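Side-chain contacts in cysteine protease (Xylella fastidiosa, PDB 3OIS), which probably hydrolyses peptide bonds as a cysteine protease of the papain family and binds the nucleotide uridine diphosphate: residues I36-D41 and A280-V285; S77-A82 and S122-R127; A196-A199 and P203-F206. All coordinates share one frame; numbering follows the deposited sequence.

Contact 1 of 3, residues I36-D41 and A280-V285. With UDP (uridine-5'-diphosphate), chain E.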
loop_
_atom_site.group_PDB
_atom_site.type_symbol
_atom_site.label_atom_id
_atom_site.label_comp_id
_atom_site.label_asym_id
_atom_site.label_seq_id
_atom_site.Cartn_x
_atom_site.Cartn_y
_atom_site.Cartn_z
ATOM N N ILE A 36 7.506 -4.674 -4.561
ATOM C CA ILE A 36 8.203 -5.248 -5.734
ATOM C C ILE A 36 7.217 -5.095 -6.883
ATOM O O ILE A 36 6.006 -5.362 -6.687
ATOM C CB ILE A 36 8.354 -6.769 -5.507
ATOM C CG1 ILE A 36 9.186 -7.210 -4.224
ATOM C CG2 ILE A 36 9.049 -7.363 -6.843
ATOM C CD1 ILE A 36 9.099 -8.861 -3.818
ATOM N N PRO A 37 7.647 -4.609 -8.061
ATOM C CA PRO A 37 6.710 -4.465 -9.161
ATOM C C PRO A 37 5.977 -5.761 -9.477
ATOM O O PRO A 37 6.547 -6.836 -9.455
ATOM C CB PRO A 37 7.620 -4.030 -10.334
ATOM C CG PRO A 37 8.789 -3.327 -9.601
ATOM C CD PRO A 37 9.030 -4.296 -8.457
ATOM N N ASP A 38 4.689 -5.648 -9.830
ATOM C CA ASP A 38 3.875 -6.816 -10.145
ATOM C C ASP A 38 4.423 -7.446 -11.447
ATOM O O ASP A 38 4.621 -6.735 -12.422
ATOM C CB ASP A 38 2.436 -6.402 -10.559
ATOM C CG ASP A 38 1.489 -6.122 -9.400
ATOM O OD1 ASP A 38 1.823 -6.420 -8.238
ATOM O OD2 ASP A 38 0.334 -5.680 -9.730
ATOM N N ILE A 39 4.444 -8.774 -11.482
ATOM C CA ILE A 39 4.501 -9.536 -12.802
ATOM C C ILE A 39 3.167 -9.223 -13.484
ATOM O O ILE A 39 2.105 -9.242 -12.817
ATOM C CB ILE A 39 4.695 -11.063 -12.602
ATOM C CG1 ILE A 39 4.739 -11.782 -13.971
ATOM C CG2 ILE A 39 3.606 -11.698 -11.698
ATOM C CD1 ILE A 39 5.023 -13.313 -13.830
ATOM N N ALA A 40 3.202 -8.906 -14.799
ATOM C CA ALA A 40 1.941 -8.621 -15.497
ATOM C C ALA A 40 1.149 -9.897 -15.787
ATOM O O ALA A 40 1.759 -10.968 -16.005
ATOM C CB ALA A 40 2.213 -7.897 -16.785
ATOM N N ASP A 41 -0.166 -9.781 -15.754
ATOM C CA ASP A 41 -1.042 -10.862 -16.086
ATOM C C ASP A 41 -2.100 -10.234 -17.035
ATOM O O ASP A 41 -2.823 -9.357 -16.629
ATOM C CB ASP A 41 -1.662 -11.469 -14.789
ATOM C CG ASP A 41 -2.537 -12.734 -15.005
ATOM O OD1 ASP A 41 -3.064 -12.998 -16.089
ATOM O OD2 ASP A 41 -2.684 -13.472 -14.037
ATOM N N ALA A 280 5.903 5.508 -10.992
ATOM C CA ALA A 280 4.819 4.856 -10.218
ATOM C C ALA A 280 4.209 3.778 -11.075
ATOM O O ALA A 280 4.296 3.865 -12.303
ATOM C CB ALA A 280 3.793 5.932 -9.775
ATOM N N ASP A 281 3.571 2.776 -10.514
ATOM C CA ASP A 281 2.945 1.762 -11.318
ATOM C C ASP A 281 1.990 0.978 -10.399
ATOM O O ASP A 281 1.903 1.247 -9.208
ATOM C CB ASP A 281 4.053 0.878 -11.865
ATOM C CG ASP A 281 3.608 -0.075 -12.954
ATOM O OD1 ASP A 281 4.526 -0.897 -13.313
ATOM O OD2 ASP A 281 2.495 0.001 -13.506
ATOM N N ASP A 282 1.262 0.000 -10.937
ATOM C CA ASP A 282 0.522 -1.003 -10.167
ATOM C C ASP A 282 -0.560 -0.353 -9.295
ATOM O O ASP A 282 -0.626 -0.558 -8.081
ATOM C CB ASP A 282 1.451 -1.984 -9.382
ATOM C CG ASP A 282 2.386 -2.749 -10.336
ATOM O OD1 ASP A 282 1.902 -3.109 -11.455
ATOM O OD2 ASP A 282 3.627 -2.791 -10.065
ATOM N N PHE A 283 -1.400 0.383 -9.997
ATOM C CA PHE A 283 -2.570 1.065 -9.391
ATOM C C PHE A 283 -3.724 0.067 -9.351
ATOM O O PHE A 283 -4.119 -0.417 -10.401
ATOM C CB PHE A 283 -2.982 2.210 -10.320
ATOM C CG PHE A 283 -1.925 3.295 -10.463
ATOM C CD1 PHE A 283 -1.865 4.339 -9.554
ATOM C CD2 PHE A 283 -0.907 3.174 -11.396
ATOM C CE1 PHE A 283 -0.902 5.272 -9.587
ATOM C CE2 PHE A 283 0.146 4.152 -11.456
ATOM C CZ PHE A 283 0.122 5.241 -10.586
ATOM N N TRP A 284 -4.250 -0.246 -8.175
ATOM C CA TRP A 284 -5.317 -1.290 -7.989
ATOM C C TRP A 284 -6.394 -0.768 -7.065
ATOM O O TRP A 284 -6.093 -0.034 -6.061
ATOM C CB TRP A 284 -4.793 -2.478 -7.245
ATOM C CG TRP A 284 -3.898 -3.379 -8.099
ATOM C CD1 TRP A 284 -2.550 -3.440 -8.036
ATOM C CD2 TRP A 284 -4.338 -4.429 -8.994
ATOM N NE1 TRP A 284 -2.085 -4.485 -8.889
ATOM C CE2 TRP A 284 -3.175 -5.096 -9.456
ATOM C CE3 TRP A 284 -5.605 -4.909 -9.398
ATOM C CZ2 TRP A 284 -3.247 -6.179 -10.349
ATOM C CZ3 TRP A 284 -5.687 -5.966 -10.347
ATOM C CH2 TRP A 284 -4.511 -6.575 -10.792
ATOM N N VAL A 285 -7.615 -1.202 -7.391
ATOM C CA VAL A 285 -8.848 -0.945 -6.568
ATOM C C VAL A 285 -9.393 -2.278 -6.134
ATOM O O VAL A 285 -9.441 -3.228 -6.939
ATOM C CB VAL A 285 -9.940 -0.272 -7.402
ATOM C CG1 VAL A 285 -11.150 0.122 -6.502
ATOM C CG2 VAL A 285 -9.395 0.897 -8.087
HETATM N N1 UDP E . -8.514 -11.334 -11.703
HETATM C C2 UDP E . -8.621 -9.979 -11.548
HETATM N N3 UDP E . -9.599 -9.494 -10.689
HETATM C C4 UDP E . -10.425 -10.333 -10.012
HETATM C C5 UDP E . -10.354 -11.726 -10.195
HETATM C C6 UDP E . -9.292 -12.199 -10.979
HETATM O O2 UDP E . -7.909 -9.203 -12.102
HETATM O O4 UDP E . -11.346 -9.786 -9.323
HETATM C "C1'" UDP E . -7.525 -11.794 -12.739
HETATM C "C2'" UDP E . -6.077 -11.673 -12.312
HETATM O "O2'" UDP E . -5.350 -11.498 -13.526
HETATM C "C3'" UDP E . -5.875 -13.042 -11.793
HETATM C "C4'" UDP E . -6.621 -13.905 -12.836
HETATM O "O4'" UDP E . -7.808 -13.142 -13.140
HETATM O "O3'" UDP E . -4.477 -13.312 -11.869
HETATM C "C5'" UDP E . -6.909 -15.295 -12.276
HETATM O "O5'" UDP E . -7.769 -15.118 -11.153
HETATM P PA UDP E . -8.604 -16.232 -10.517
HETATM O O1A UDP E . -9.080 -15.914 -9.152
HETATM O O2A UDP E . -9.644 -16.728 -11.460
HETATM O O3A UDP E . -7.430 -17.357 -10.418
HETATM P PB UDP E . -7.267 -18.766 -9.641
HETATM O O1B UDP E . -6.868 -19.751 -10.640
HETATM O O2B UDP E . -6.288 -18.479 -8.625
HETATM O O3B UDP E . -8.527 -19.219 -8.970
#

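Contact 2 of 3, residues S77-A82 and S122-R127. With UDP (uridine-5'-diphosphate), chain E.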
loop_
_atom_site.group_PDB
_atom_site.type_symbol
_atom_site.label_atom_id
_atom_site.label_comp_id
_atom_site.label_asym_id
_atom_site.label_seq_id
_atom_site.Cartn_x
_atom_site.Cartn_y
_atom_site.Cartn_z
ATOM N N SER A 77 6.725 -4.249 4.837
ATOM C CA SER A 77 5.349 -4.633 4.804
ATOM C C SER A 77 4.464 -3.565 4.174
ATOM O O SER A 77 3.250 -3.560 4.417
ATOM C CB SER A 77 4.909 -5.011 6.241
ATOM O OG SER A 77 5.032 -3.848 7.055
ATOM N N CYS A 78 5.047 -2.669 3.375
ATOM C CA CYS A 78 4.236 -1.518 2.871
ATOM C C CYS A 78 3.002 -1.995 2.080
ATOM O O CYS A 78 1.904 -1.367 2.219
ATOM C CB CYS A 78 5.007 -0.513 1.966
ATOM S SG CYS A 78 5.705 -1.359 0.493
ATOM N N THR A 79 3.140 -3.044 1.237
ATOM C CA THR A 79 1.986 -3.497 0.483
ATOM C C THR A 79 0.886 -3.916 1.467
ATOM O O THR A 79 -0.282 -3.622 1.193
ATOM C CB THR A 79 2.276 -4.599 -0.534
ATOM O OG1 THR A 79 2.663 -5.793 0.179
ATOM C CG2 THR A 79 3.398 -4.146 -1.456
ATOM N N ALA A 80 1.193 -4.595 2.596
ATOM C CA ALA A 80 0.156 -5.038 3.528
ATOM C C ALA A 80 -0.445 -3.865 4.273
ATOM O O ALA A 80 -1.650 -3.921 4.704
ATOM C CB ALA A 80 0.778 -5.936 4.511
ATOM N N ASN A 81 0.377 -2.840 4.505
ATOM C CA ASN A 81 -0.116 -1.613 5.172
ATOM C C ASN A 81 -1.081 -0.807 4.309
ATOM O O ASN A 81 -2.178 -0.391 4.788
ATOM C CB ASN A 81 1.032 -0.718 5.647
ATOM C CG ASN A 81 1.683 -1.231 6.895
ATOM O OD1 ASN A 81 2.376 -2.317 6.894
ATOM N ND2 ASN A 81 1.498 -0.524 7.970
ATOM N N ALA A 82 -0.743 -0.658 3.019
ATOM C CA ALA A 82 -1.597 0.007 2.074
ATOM C C ALA A 82 -2.912 -0.791 1.915
ATOM O O ALA A 82 -3.983 -0.209 1.936
ATOM C CB ALA A 82 -0.912 0.169 0.694
ATOM N N SER A 122 11.320 -9.960 2.378
ATOM C CA SER A 122 11.490 -9.879 0.969
ATOM C C SER A 122 10.681 -8.765 0.352
ATOM O O SER A 122 10.868 -8.452 -0.817
ATOM C CB SER A 122 11.093 -11.220 0.354
ATOM O OG SER A 122 9.717 -11.449 0.672
ATOM N N GLY A 123 9.704 -8.212 1.095
ATOM C CA GLY A 123 8.704 -7.332 0.442
ATOM C C GLY A 123 7.727 -8.230 -0.376
ATOM O O GLY A 123 7.721 -9.472 -0.171
ATOM N N ALA A 124 6.895 -7.616 -1.204
ATOM C CA ALA A 124 5.827 -8.316 -1.892
ATOM C C ALA A 124 5.280 -7.485 -3.062
ATOM O O ALA A 124 5.441 -6.229 -3.104
ATOM C CB ALA A 124 4.671 -8.635 -0.835
ATOM N N MET A 125 4.623 -8.176 -3.998
ATOM C CA MET A 125 3.907 -7.523 -5.072
ATOM C C MET A 125 2.505 -7.228 -4.545
ATOM O O MET A 125 1.907 -8.028 -3.827
ATOM C CB MET A 125 3.803 -8.462 -6.290
ATOM C CG MET A 125 5.178 -8.779 -6.880
ATOM S SD MET A 125 4.864 -10.043 -8.214
ATOM C CE MET A 125 6.568 -10.177 -8.808
ATOM N N ILE A 126 2.021 -6.040 -4.869
ATOM C CA ILE A 126 0.598 -5.675 -4.583
ATOM C C ILE A 126 -0.384 -6.734 -5.037
ATOM O O ILE A 126 -1.304 -7.144 -4.259
ATOM C CB ILE A 126 0.245 -4.310 -5.186
ATOM C CG1 ILE A 126 1.192 -3.301 -4.491
ATOM C CG2 ILE A 126 -1.280 -3.998 -4.843
ATOM C CD1 ILE A 126 1.117 -1.969 -5.182
ATOM N N ARG A 127 -0.130 -7.268 -6.229
ATOM C CA ARG A 127 -1.068 -8.224 -6.773
ATOM C C ARG A 127 -1.158 -9.474 -5.888
ATOM O O ARG A 127 -2.210 -10.162 -5.835
ATOM C CB ARG A 127 -0.741 -8.592 -8.215
ATOM C CG ARG A 127 0.535 -9.547 -8.366
ATOM C CD ARG A 127 0.839 -9.959 -9.859
ATOM N NE ARG A 127 -0.392 -10.507 -10.282
ATOM C CZ ARG A 127 -1.183 -10.022 -11.252
ATOM N NH1 ARG A 127 -0.756 -9.122 -12.184
ATOM N NH2 ARG A 127 -2.412 -10.548 -11.340
HETATM N N1 UDP E . -8.514 -11.334 -11.703
HETATM C C2 UDP E . -8.621 -9.979 -11.548
HETATM N N3 UDP E . -9.599 -9.494 -10.689
HETATM C C4 UDP E . -10.425 -10.333 -10.012
HETATM C C5 UDP E . -10.354 -11.726 -10.195
HETATM C C6 UDP E . -9.292 -12.199 -10.979
HETATM O O2 UDP E . -7.909 -9.203 -12.102
HETATM O O4 UDP E . -11.346 -9.786 -9.323
HETATM C "C1'" UDP E . -7.525 -11.794 -12.739
HETATM C "C2'" UDP E . -6.077 -11.673 -12.312
HETATM O "O2'" UDP E . -5.350 -11.498 -13.526
HETATM C "C3'" UDP E . -5.875 -13.042 -11.793
HETATM C "C4'" UDP E . -6.621 -13.905 -12.836
HETATM O "O4'" UDP E . -7.808 -13.142 -13.140
HETATM O "O3'" UDP E . -4.477 -13.312 -11.869
HETATM C "C5'" UDP E . -6.909 -15.295 -12.276
HETATM O "O5'" UDP E . -7.769 -15.118 -11.153
HETATM P PA UDP E . -8.604 -16.232 -10.517
HETATM O O1A UDP E . -9.080 -15.914 -9.152
HETATM O O2A UDP E . -9.644 -16.728 -11.460
HETATM O O3A UDP E . -7.430 -17.357 -10.418
HETATM P PB UDP E . -7.267 -18.766 -9.641
HETATM O O1B UDP E . -6.868 -19.751 -10.640
HETATM O O2B UDP E . -6.288 -18.479 -8.625
HETATM O O3B UDP E . -8.527 -19.219 -8.970
#

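Contact 3 of 3, residues A196-A199 and P203-F206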
loop_
_atom_site.group_PDB
_atom_site.type_symbol
_atom_site.label_atom_id
_atom_site.label_comp_id
_atom_site.label_asym_id
_atom_site.label_seq_id
_atom_site.Cartn_x
_atom_site.Cartn_y
_atom_site.Cartn_z
ATOM N N ALA A 196 -11.003 10.049 -11.374
ATOM C CA ALA A 196 -12.375 9.534 -11.463
ATOM C C ALA A 196 -12.595 8.469 -10.404
ATOM O O ALA A 196 -13.698 8.378 -9.813
ATOM C CB ALA A 196 -12.619 8.942 -12.786
ATOM N N CYS A 197 -11.554 7.650 -10.174
ATOM C CA CYS A 197 -11.644 6.622 -9.122
ATOM C C CYS A 197 -11.948 7.300 -7.757
ATOM O O CYS A 197 -12.874 6.908 -7.018
ATOM C CB CYS A 197 -10.303 5.844 -9.059
ATOM S SG CYS A 197 -10.343 4.399 -8.001
ATOM N N LEU A 198 -11.133 8.317 -7.433
ATOM C CA LEU A 198 -11.304 9.001 -6.154
ATOM C C LEU A 198 -12.655 9.775 -6.109
ATOM O O LEU A 198 -13.271 9.886 -5.032
ATOM C CB LEU A 198 -10.123 9.952 -5.950
ATOM C CG LEU A 198 -8.765 9.237 -5.744
ATOM C CD1 LEU A 198 -7.639 10.306 -6.011
ATOM C CD2 LEU A 198 -8.678 8.588 -4.339
ATOM N N ALA A 199 -13.015 10.342 -7.250
ATOM C CA ALA A 199 -14.276 11.101 -7.345
ATOM C C ALA A 199 -15.554 10.337 -6.986
ATOM O O ALA A 199 -16.565 10.965 -6.501
ATOM C CB ALA A 199 -14.421 11.717 -8.698
ATOM N N PRO A 203 -10.661 4.853 -2.905
ATOM C CA PRO A 203 -9.190 4.975 -2.839
ATOM C C PRO A 203 -8.547 3.896 -3.728
ATOM O O PRO A 203 -9.175 2.866 -4.020
ATOM C CB PRO A 203 -8.883 4.585 -1.399
ATOM C CG PRO A 203 -10.035 4.830 -0.717
ATOM C CD PRO A 203 -11.145 4.267 -1.658
ATOM N N PHE A 204 -7.241 4.106 -4.022
ATOM C CA PHE A 204 -6.517 3.020 -4.733
ATOM C C PHE A 204 -5.135 2.887 -4.121
ATOM O O PHE A 204 -4.636 3.817 -3.476
ATOM C CB PHE A 204 -6.442 3.383 -6.257
ATOM C CG PHE A 204 -5.800 4.687 -6.550
ATOM C CD1 PHE A 204 -4.409 4.808 -6.675
ATOM C CD2 PHE A 204 -6.583 5.803 -6.867
ATOM C CE1 PHE A 204 -3.821 6.045 -6.928
ATOM C CE2 PHE A 204 -5.962 7.065 -7.204
ATOM C CZ PHE A 204 -4.581 7.147 -7.264
ATOM N N VAL A 205 -4.570 1.694 -4.279
ATOM C CA VAL A 205 -3.203 1.450 -3.834
ATOM C C VAL A 205 -2.335 1.456 -5.047
ATOM O O VAL A 205 -2.804 1.135 -6.139
ATOM C CB VAL A 205 -2.995 0.097 -3.122
ATOM C CG1 VAL A 205 -3.685 0.107 -1.761
ATOM C CG2 VAL A 205 -3.410 -1.060 -4.034
ATOM N N PHE A 206 -1.093 1.927 -4.852
ATOM C CA PHE A 206 -0.109 1.867 -5.925
ATOM C C PHE A 206 1.270 1.858 -5.384
ATOM O O PHE A 206 1.474 2.027 -4.181
ATOM C CB PHE A 206 -0.285 3.038 -6.892
ATOM C CG PHE A 206 0.149 4.361 -6.328
ATOM C CD1 PHE A 206 -0.690 5.035 -5.382
ATOM C CD2 PHE A 206 1.360 4.908 -6.679
ATOM C CE1 PHE A 206 -0.259 6.315 -4.869
ATOM C CE2 PHE A 206 1.835 6.142 -6.175
ATOM C CZ PHE A 206 1.003 6.884 -5.284
#

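Contact 1 of 3, residues I36-D41 and A280-V285
Asp38 and Asp282 mark the closest approach of the irregular segment 36-41 to strand 280-285, their CA atoms 6.7 Å apart where Asp282 takes a left-handed backbone conformation within an otherwise extended strand. Both residues direct CB across the gap; the side chains run past one another head to tail, their carboxylate planes 33° apart. Asp282 OD2 accepts the backbone N of Asp38 at 3.1 Å in an almost straight bond, which descends on the oxygen from above the carboxylate, 59° out of its plane; Tyr35 OH is a second partner of that same oxygen. Asp38 turns CG beside its own backbone N (chi1 -82°), which carries OD2 down to the indole of Trp284. There NE1 meets the syn lone pair of OD2 at 2.8 Å, the oxygen lying exactly in the ring plane. Asp38 OD1 accepts Arg127 N at the start of helix 126-135, so both oxygens of this carboxylate are employed. Farther along the loop, Asp41 OD2 receives UDP O3' at 2.8 Å and also pairs with Arg43. The awkward feature is electrostatic: Asp38 OD2 and Asp282 OD1 come within 3.5 Å, two acceptors with no bond between them. Arg186 makes one salt bridge to each, which probably offsets the repulsion. The example illustrates how closely placed carboxylates can be tolerated when each has cationic and neutral donors of its own. Arg186, the indole N-H and the helix start would be expected to stabilise the ionised form of Asp38, while the same loop carries the ribose-binding Asp41 toward its nucleotide.

Contact 2 of 3, residues S77-A82 and S122-R127
Thr79, in the first turn of helix 78-93, directs its CB bond at Ala124 and Ile126, and its two branches divide the work. The hydroxyl branch, OG1, stands between the backbone N and the carbonyl carbon (chi1 66°); it rests against the methyl of Ala124, 3.6 Å from CB, while its hydrogen-bonding partner is Glu111 of helix 104-114. That torsion sends the methyl, CG2, anti to the carbonyl carbon and across to the other segment. There CG2 lies 3.4 Å from Ala124 O, and 3.8 Å from Ile126 CG1, whose side chain it crosses at a slant. No hydrogen bond joins the segments; the contact is close packing of small groups, with both Thr79 and Ile126 also touching Ala238 of strand 233-245. Beyond Ile126 the helix continues to Arg127, whose NH2 reaches to 3.5 Å from UDP O3' and forms a salt bridge with Asp44. Packing of this kind belongs to the heart of the papain fold, where a long central helix faces the beta domain; Cys78, next to Thr79 and touching Gln72 and His237, is probably the nucleophile, as in papain-like enzymes, whose catalytic cysteine begins the central helix.

Contact 3 of 3, residues A196-A199 and P203-F206
Leu198 and Phe204 cross at roughly a right angle, the leucine branch point meeting the phenyl ring at one carbon. Leu198 CG and the methyl CD1 both come to 3.8 Å from Phe204 CE2, approaching the ring obliquely. The other methyl, CD2, turns to the backbone of the strand instead and settles 3.9 Å from Pro203 CA, so that the two methyls divide between the ring and the backbone of Pro203. Although its CB bond does not point straight at the strand, Leu198 sets CG beside the backbone N (chi1 -67°), which lets the branched end lean to the ring.

Cys197 attends to the neighbouring ring carbon. Its SG, held anti to the backbone N (chi1 -171°), sits 4.2 Å from Phe204 CD2. Measured to the ring centroid the sulfur is 5.5 Å away and 74° off the normal, a slanting sulfur-aromatic contact. CD2 and CE2 of Phe204 are therefore both occupied from helix 191-199, one by sulfur and the other by leucine carbons. Leu198 also reaches Tyr244 of strand 233-245. The CB bond of Pro203 points away from the helix segment, and its side chain touches Phe89 and Glu90 of helix 78-93.

This worked case shows a short helix-to-strand connection closing on itself through side chains. No hydrogen bond crosses between the segments, and cohesion comes from dispersion and the exclusion of water. With so little directional bonding, shape does the fitting: a branched leucine and a polarisable sulfur share the CD2-CE2 rim of a single aromatic ring from opposite sides of its plane, which joins the helix to the face of the antiparallel sheet.

The three contacts range from partly buried to fully buried, and their chemistry follows. Contact 1, in part exposed, relies on carboxylates, an indole N-H and arginine, whereas contacts 2 and 3 are buried and have no hydrogen bond across them; contact 3 is the apolar one, contact 2 mixed. Contacts 1 and 2 meet where Ile39 O accepts NH1 of Arg127, and both border the nucleotide. Contacts 1 and 3 share the antiparallel sheet: strands 280-287 and 204-211 are neighbours, joined by a backbone bond from Trp284 N to Val205 O. Contacts 2 and 3 touch where Ile126 CD1 packs on the backbone of Phe206. Along the chain, contact 1 encloses the other two.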